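Local coordinates for protein aminotransferase, classes I and II (Silicibacter pomeroyi DSS-3, PDB 3H14) that probably transfers amino groups between amino acids and 2-oxo acids, as a pyridoxal 5'-phosphate-dependent aminotransferase likely to act on L-aspartate and 2-oxoglutarate, at residues Ser199-His204 and Cys222-Ser227. Numbering follows the deposited sequence.
Sequences SDEIYH and CYVINS
Ser199 lies beside Val224 and Asp200 beside Ile225, where strand 223-227 runs parallel to the end of strand 196-200. Three backbone hydrogen bonds, each 2.9 Å, join them: Ser199 N gives to Tyr223 O, Ile225 N to Ser199 O, and Glu201 N to Ile225 O, the last just past the end of the strand. There the chain leaves the sheet in a type I turn from Glu201 to His204.

A polar network joins Ser199, Glu201 and Asn226. The extended Glu201 chain runs back beside its own strand. Ser199 OG, anti to its backbone N (chi1 -176°), reaches Glu201 OE2 in a 2.6 Å hydrogen bond through the anti lone pair; OE2 takes another from the backbone N of Ala215, while OE1 is held by Thr214 and by a water 2.7 Å away. That water also accepts from Asn226 ND2, tying the two segments together. A second water bridges Asn226 OD1 and His204 O, and OD1 further accepts from Ser227 N, which helps fix the amide. An alanine in place of Glu201 would probably leave Ser199 OG and the bridging water without their carboxylate partner and open a gap beside Val224.

Van der Waals contacts fill in the rest. Val224 CG1 sits 3.3 Å from Glu201 OE1. On the Asp200 and Ile225 face, Ile202 CD1 meets Ile225 CG2 at 4.2 Å, the two side chains side by side. Within 199-204, the turn sets the His204 ring against Glu201 CB, which lies 3.5 Å from the ring plane, over its centre.

Asp200 OD1 accepts from Ile202 N in an Asx turn that follows strand 196-200, and OD2 bonds Tyr128. The two strands are parallel neighbours in a mixed seven-stranded sheet, which matches the large domain of fold-type I aminotransferases.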
# COMPACT_ATOMS: atom_id res chain seq x y z
N SER A 199 -4.64 -3.09 -10.85
CA SER A 199 -3.39 -3.51 -10.24
C SER A 199 -2.80 -2.36 -9.43
O SER A 199 -2.46 -1.30 -9.98
CB SER A 199 -2.40 -3.96 -11.31
OG SER A 199 -1.19 -4.47 -10.79
N ASP A 200 -2.71 -2.57 -8.12
CA ASP A 200 -2.14 -1.61 -7.18
C ASP A 200 -0.65 -1.94 -7.08
O ASP A 200 -0.25 -3.00 -6.59
CB ASP A 200 -2.88 -1.69 -5.82
CG ASP A 200 -2.28 -0.76 -4.75
OD1 ASP A 200 -1.13 -0.31 -4.92
OD2 ASP A 200 -2.95 -0.53 -3.72
N GLU A 201 0.18 -1.05 -7.61
CA GLU A 201 1.61 -1.26 -7.75
C GLU A 201 2.36 -0.18 -6.93
O GLU A 201 3.53 0.10 -7.15
CB GLU A 201 1.99 -1.27 -9.24
CG GLU A 201 1.18 -2.36 -9.98
CD GLU A 201 1.58 -2.70 -11.40
OE1 GLU A 201 2.46 -2.03 -12.02
OE2 GLU A 201 0.95 -3.66 -11.92
N ILE A 202 1.65 0.36 -5.94
CA ILE A 202 2.12 1.48 -5.12
C ILE A 202 3.46 1.18 -4.44
O ILE A 202 4.31 2.06 -4.31
CB ILE A 202 0.98 1.90 -4.13
CG1 ILE A 202 -0.07 2.68 -4.96
CG2 ILE A 202 1.45 2.76 -2.87
CD1 ILE A 202 -1.39 2.86 -4.30
N TYR A 203 3.69 -0.07 -4.06
CA TYR A 203 4.96 -0.41 -3.36
C TYR A 203 6.07 -0.92 -4.28
O TYR A 203 7.16 -1.25 -3.78
CB TYR A 203 4.71 -1.44 -2.22
CG TYR A 203 3.96 -0.87 -1.06
CD1 TYR A 203 4.64 -0.23 -0.02
CD2 TYR A 203 2.56 -0.94 -0.99
CE1 TYR A 203 3.95 0.33 1.05
CE2 TYR A 203 1.87 -0.40 0.07
CZ TYR A 203 2.59 0.24 1.09
OH TYR A 203 1.94 0.77 2.15
N HIS A 204 5.84 -0.97 -5.59
CA HIS A 204 6.94 -1.24 -6.54
C HIS A 204 8.16 -0.35 -6.29
O HIS A 204 8.03 0.83 -6.04
CB HIS A 204 6.49 -1.09 -7.99
CG HIS A 204 5.63 -2.22 -8.46
ND1 HIS A 204 5.57 -2.62 -9.78
CD2 HIS A 204 4.82 -3.06 -7.78
CE1 HIS A 204 4.73 -3.64 -9.89
NE2 HIS A 204 4.26 -3.93 -8.68
N CYS A 222 -6.10 -3.12 -18.33
CA CYS A 222 -6.08 -3.02 -16.87
C CYS A 222 -5.80 -1.59 -16.55
O CYS A 222 -5.33 -0.85 -17.40
CB CYS A 222 -5.00 -3.94 -16.25
SG CYS A 222 -3.31 -3.50 -16.64
N TYR A 223 -6.16 -1.18 -15.34
CA TYR A 223 -5.74 0.09 -14.77
C TYR A 223 -4.60 -0.23 -13.80
O TYR A 223 -4.74 -1.13 -12.98
CB TYR A 223 -6.88 0.75 -14.01
CG TYR A 223 -7.81 1.58 -14.86
CD1 TYR A 223 -8.18 1.16 -16.15
CD2 TYR A 223 -8.35 2.75 -14.37
CE1 TYR A 223 -9.07 1.90 -16.93
CE2 TYR A 223 -9.22 3.50 -15.14
CZ TYR A 223 -9.57 3.05 -16.44
OH TYR A 223 -10.43 3.79 -17.22
N VAL A 224 -3.48 0.46 -13.91
CA VAL A 224 -2.38 0.34 -12.92
C VAL A 224 -2.39 1.63 -12.08
O VAL A 224 -2.49 2.77 -12.64
CB VAL A 224 -1.02 0.14 -13.62
CG1 VAL A 224 0.16 0.28 -12.63
CG2 VAL A 224 -0.94 -1.20 -14.30
N ILE A 225 -2.30 1.46 -10.76
CA ILE A 225 -2.34 2.59 -9.80
C ILE A 225 -0.98 2.64 -9.09
O ILE A 225 -0.49 1.62 -8.65
CB ILE A 225 -3.50 2.45 -8.75
CG1 ILE A 225 -4.86 2.17 -9.43
CG2 ILE A 225 -3.53 3.68 -7.78
CD1 ILE A 225 -5.28 3.14 -10.52
N ASN A 226 -0.38 3.82 -9.05
CA ASN A 226 0.88 4.01 -8.36
C ASN A 226 0.94 5.38 -7.67
O ASN A 226 0.01 6.18 -7.72
CB ASN A 226 2.05 3.81 -9.30
CG ASN A 226 3.21 3.03 -8.65
OD1 ASN A 226 3.69 3.35 -7.55
ND2 ASN A 226 3.71 2.02 -9.39
N SER A 227 2.05 5.60 -6.99
CA SER A 227 2.19 6.74 -6.11
C SER A 227 3.68 7.03 -5.93
O SER A 227 4.53 6.13 -6.08
CB SER A 227 1.58 6.42 -4.75
OG SER A 227 1.64 7.54 -3.85
O HOH W 1 3.63 0.35 -11.75
O HOH W 2 6.32 2.50 -7.85